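Local coordinates for transferrin binding protein B (Actinobacillus suis, PDB 3PQU) that binds host transferrin as a lipoprotein of the bacterial outer membrane, probably as part of iron acquisition from the pig, at residues A[179-183]-A[184-188]; A[284-287]-A[288-291]. All coordinates share one frame; numbering follows the deposited sequence.

Contact 1. Residues A[179-183]-A[184-188]; sequences TSDVK and TSYEL
The aliphatic chain of Lys-183 lies over one face of the Tyr-186 ring at a type I beta turn that runs from Lys-183 to Tyr-186, where strand 170-183 of the N-lobe beta barrel gives way to loop. The turn is closed by the amide of Tyr-186, whose N is 3.0 Å from O of Lys-183 and approaches from above the carbonyl plane, through a fairly straight bond (161° at the hydrogen). This brings the ring back beneath its strand neighbour. CB of Lys-183 makes a CH-pi contact 3.9 Å from the centroid of the Tyr-186 ring, 18° off the normal. With its CG beside the backbone N (chi1 -75°) and the chain extended beyond, Lys-183 continues across the ring toward the phenol, so that CD comes to 3.7 Å from CZ of Tyr-186.

At the ring edge, Asp-181 holds the hydroxyl. Tyr-186 OH donates to the syn lone pair of Asp-181 OD2 at 2.6 Å, with OD2 near the ring plane and the carboxylate steeply tilted against it. A water in the same plane is the second partner of the hydroxyl: it donates to Tyr-186 OH at 2.6 Å and accepts from Lys-183 NZ at 3.3 Å. Next to the turn, Lys-198 bonds the carbonyl oxygens of Thr-184 and Tyr-186 and forms a salt bridge with Glu-187.

The buried phenol thus acts as donor and acceptor at once, and these two bonds limit how far its ring can shift under the lysine chain. Since the ammonium group reaches the hydroxyl through the water, its charge would probably make the phenol a stronger hydrogen-bond donor, and that bond would help Asp-181 to stay ionised at this buried end of the strand.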
loop_
_atom_site.group_PDB
_atom_site.type_symbol
_atom_site.label_atom_id
_atom_site.label_comp_id
_atom_site.label_asym_id
_atom_site.label_seq_id
_atom_site.Cartn_x
_atom_site.Cartn_y
_atom_site.Cartn_z
ATOM N N THR A 179 21.297 -5.893 1.272
ATOM C CA THR A 179 22.424 -6.171 0.402
ATOM C C THR A 179 23.238 -4.881 0.291
ATOM O O THR A 179 22.667 -3.786 0.256
ATOM C CB THR A 179 22.007 -6.630 -1.024
ATOM O OG1 THR A 179 23.186 -6.861 -1.804
ATOM C CG2 THR A 179 21.160 -5.563 -1.752
ATOM N N SER A 180 24.564 -5.022 0.262
ATOM C CA SER A 180 25.472 -3.923 -0.033
ATOM C C SER A 180 25.622 -3.797 -1.537
ATOM O O SER A 180 24.992 -4.537 -2.298
ATOM C CB SER A 180 26.859 -4.173 0.582
ATOM O OG SER A 180 27.551 -5.248 -0.069
ATOM N N ASP A 181 26.459 -2.852 -1.972
ATOM C CA ASP A 181 26.956 -2.879 -3.335
ATOM C C ASP A 181 28.273 -3.651 -3.345
ATOM O O ASP A 181 28.684 -4.196 -2.326
ATOM C CB ASP A 181 27.156 -1.456 -3.903
ATOM C CG ASP A 181 28.204 -0.648 -3.134
ATOM O OD1 ASP A 181 28.660 0.397 -3.661
ATOM O OD2 ASP A 181 28.548 -1.055 -2.002
ATOM N N VAL A 182 28.948 -3.681 -4.488
ATOM C CA VAL A 182 30.186 -4.439 -4.598
ATOM C C VAL A 182 31.367 -3.528 -4.920
ATOM O O VAL A 182 31.255 -2.660 -5.777
ATOM C CB VAL A 182 30.045 -5.545 -5.669
ATOM C CG1 VAL A 182 31.423 -5.994 -6.186
ATOM C CG2 VAL A 182 29.240 -6.744 -5.109
ATOM N N LYS A 183 32.478 -3.705 -4.204
ATOM C CA LYS A 183 33.753 -3.038 -4.521
ATOM C C LYS A 183 34.894 -3.967 -4.137
ATOM O O LYS A 183 34.952 -4.438 -3.003
ATOM C CB LYS A 183 33.936 -1.755 -3.682
ATOM C CG LYS A 183 33.113 -0.582 -4.115
ATOM C CD LYS A 183 33.230 0.551 -3.120
ATOM C CE LYS A 183 32.279 1.694 -3.457
ATOM N NZ LYS A 183 32.544 2.917 -2.617
ATOM N N THR A 184 35.827 -4.201 -5.041
ATOM C CA THR A 184 36.954 -5.066 -4.711
ATOM C C THR A 184 37.800 -4.463 -3.572
ATOM O O THR A 184 38.541 -5.171 -2.894
ATOM C CB THR A 184 37.846 -5.336 -5.941
ATOM O OG1 THR A 184 38.228 -4.087 -6.523
ATOM C CG2 THR A 184 37.102 -6.173 -6.979
ATOM N N SER A 185 37.686 -3.155 -3.357
ATOM C CA SER A 185 38.421 -2.520 -2.264
ATOM C C SER A 185 37.825 -2.800 -0.870
ATOM O O SER A 185 38.477 -2.544 0.140
ATOM C CB SER A 185 38.526 -1.004 -2.483
ATOM O OG SER A 185 37.236 -0.425 -2.598
ATOM N N TYR A 186 36.594 -3.306 -0.805
ATOM C CA TYR A 186 35.975 -3.590 0.490
ATOM C C TYR A 186 36.776 -4.604 1.279
ATOM O O TYR A 186 37.166 -5.649 0.753
ATOM C CB TYR A 186 34.547 -4.111 0.323
ATOM C CG TYR A 186 33.508 -3.032 0.103
ATOM C CD1 TYR A 186 33.621 -1.783 0.707
ATOM C CD2 TYR A 186 32.393 -3.282 -0.678
ATOM C CE1 TYR A 186 32.636 -0.813 0.529
ATOM C CE2 TYR A 186 31.421 -2.312 -0.877
ATOM C CZ TYR A 186 31.548 -1.099 -0.286
ATOM O OH TYR A 186 30.563 -0.184 -0.519
ATOM N N GLU A 187 37.036 -4.295 2.542
ATOM C CA GLU A 187 37.605 -5.283 3.453
ATOM C C GLU A 187 36.679 -5.414 4.669
ATOM O O GLU A 187 36.961 -4.862 5.729
ATOM C CB GLU A 187 39.015 -4.867 3.873
ATOM C CG GLU A 187 40.025 -4.820 2.720
ATOM C CD GLU A 187 40.350 -6.204 2.146
ATOM O OE1 GLU A 187 39.984 -7.229 2.764
ATOM O OE2 GLU A 187 40.980 -6.268 1.068
ATOM N N LEU A 188 35.562 -6.116 4.506
ATOM C CA LEU A 188 34.549 -6.184 5.566
ATOM C C LEU A 188 34.805 -7.354 6.507
ATOM O O LEU A 188 35.392 -8.353 6.105
ATOM C CB LEU A 188 33.144 -6.308 4.963
ATOM C CG LEU A 188 32.893 -5.393 3.761
ATOM C CD1 LEU A 188 31.511 -5.621 3.188
ATOM C CD2 LEU A 188 33.064 -3.953 4.158
HETATM O O HOH W 1 30.812 2.307 0.108
#

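Contact 2. Residues A[284-287]-A[288-291]; sequences AGDP and IFTD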
loop_
_atom_site.group_PDB
_atom_site.type_symbol
_atom_site.label_atom_id
_atom_site.label_comp_id
_atom_site.label_asym_id
_atom_site.label_seq_id
_atom_site.Cartn_x
_atom_site.Cartn_y
_atom_site.Cartn_z
ATOM N N ALA A 284 30.239 4.075 14.174
ATOM C CA ALA A 284 31.038 4.969 13.338
ATOM C C ALA A 284 32.013 4.218 12.436
ATOM O O ALA A 284 32.543 3.179 12.811
ATOM C CB ALA A 284 31.802 5.985 14.211
ATOM N N GLY A 285 32.251 4.748 11.243
ATOM C CA GLY A 285 33.341 4.254 10.416
ATOM C C GLY A 285 33.088 2.947 9.669
ATOM O O GLY A 285 34.038 2.298 9.230
ATOM N N ASP A 286 31.828 2.544 9.521
ATOM C CA ASP A 286 31.550 1.320 8.756
ATOM C C ASP A 286 31.347 1.664 7.272
ATOM O O ASP A 286 30.527 2.539 6.941
ATOM C CB ASP A 286 30.325 0.584 9.314
ATOM C CG ASP A 286 30.196 -0.828 8.758
ATOM O OD1 ASP A 286 30.350 -1.778 9.548
ATOM O OD2 ASP A 286 29.979 -0.985 7.533
ATOM N N PRO A 287 32.090 0.996 6.372
ATOM C CA PRO A 287 31.956 1.433 4.974
ATOM C C PRO A 287 30.608 1.093 4.342
ATOM O O PRO A 287 30.259 1.713 3.332
ATOM C CB PRO A 287 33.087 0.694 4.245
ATOM C CG PRO A 287 33.438 -0.471 5.149
ATOM C CD PRO A 287 33.132 -0.043 6.550
ATOM N N ILE A 288 29.839 0.162 4.898
ATOM C CA ILE A 288 28.527 -0.067 4.279
ATOM C C ILE A 288 27.316 0.295 5.125
ATOM O O ILE A 288 26.299 0.714 4.582
ATOM C CB ILE A 288 28.368 -1.487 3.671
ATOM C CG1 ILE A 288 28.396 -2.548 4.740
ATOM C CG2 ILE A 288 29.469 -1.770 2.640
ATOM C CD1 ILE A 288 28.016 -3.988 4.197
ATOM N N PHE A 289 27.413 0.133 6.447
ATOM C CA PHE A 289 26.293 0.473 7.330
ATOM C C PHE A 289 26.318 1.958 7.688
ATOM O O PHE A 289 26.791 2.362 8.755
ATOM C CB PHE A 289 26.255 -0.466 8.557
ATOM C CG PHE A 289 26.037 -1.915 8.169
ATOM C CD1 PHE A 289 24.795 -2.345 7.736
ATOM C CD2 PHE A 289 27.084 -2.818 8.161
ATOM C CE1 PHE A 289 24.589 -3.684 7.336
ATOM C CE2 PHE A 289 26.885 -4.161 7.773
ATOM C CZ PHE A 289 25.636 -4.578 7.362
ATOM N N THR A 290 25.821 2.767 6.755
ATOM C CA THR A 290 25.907 4.222 6.850
ATOM C C THR A 290 24.504 4.818 6.924
ATOM O O THR A 290 23.522 4.084 6.843
ATOM C CB THR A 290 26.589 4.794 5.620
ATOM O OG1 THR A 290 25.967 4.225 4.464
ATOM C CG2 THR A 290 28.102 4.472 5.607
ATOM N N ASP A 291 24.417 6.149 7.027
ATOM C CA ASP A 291 23.142 6.859 7.207
ATOM C C ASP A 291 22.300 6.835 5.948
ATOM O O ASP A 291 22.840 6.805 4.842
ATOM C CB ASP A 291 23.386 8.344 7.547
ATOM C CG ASP A 291 23.998 8.542 8.908
ATOM O OD1 ASP A 291 23.845 7.638 9.773
ATOM O OD2 ASP A 291 24.600 9.623 9.113
HETATM O O HOH W 2 29.230 3.947 9.745
#
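An Asx turn at Asp-286, followed by an inverse gamma turn centred on Phe-289, shapes the loop between strands 274-281 and 292-300 of the N-lobe barrel. One carboxylate oxygen does the work. OD2 of Asp-286 takes the amide N of Ile-288 at 2.9 Å on its anti lone pair, and it also takes the amide N of Phe-289 at 3.0 Å. That second bond is almost linear (177°) but arrives from above the carboxylate plane. The side chain reaches both amides because CG stands opposite the backbone N (chi1 -167°). It then runs beside Phe-289, pointing the same way, with CG of Asp-286 in the plane of the ring at its edge and OD1 at 3.7 Å from CD2 of Phe-289. Over one ring face lies CG1 of Ile-288. Beyond the loop, Phe-178 meets the Phe-289 ring edge-to-face, and Arg-263 makes a cation-pi contact with it. A water accepts from the N of Asp-286 and can donate to the O of Phe-289, linking the two sides of the turn. Methyl CG2 of Thr-290 sits 3.4 Å from the carbonyl O of Asp-286.

Contact 1 spans the end of strand 170-183 and the loop after it, and contact 2 lies in the loop between strands 274-281 and 292-300, yet their centres are only 12 Å apart and their side chains pack directly. Ile-288 is the main connection: its CG2 lies 3.7 Å from CZ of Tyr-186, while its CD1 approaches CB of Ser-180 at 3.8 Å and CD1 of Leu-188 at 4.0 Å. Beside it, CG of Pro-287 rests 3.6 Å from CD2 of Leu-188. Pro-287 and Ile-288, both within the Asx turn, thus pack on the Tyr-186 ring and its neighbours. Ser-317 links the contacts further, bonding the backbone of Asp-181 and, through its hydroxyl, the carbonyl of Ile-288.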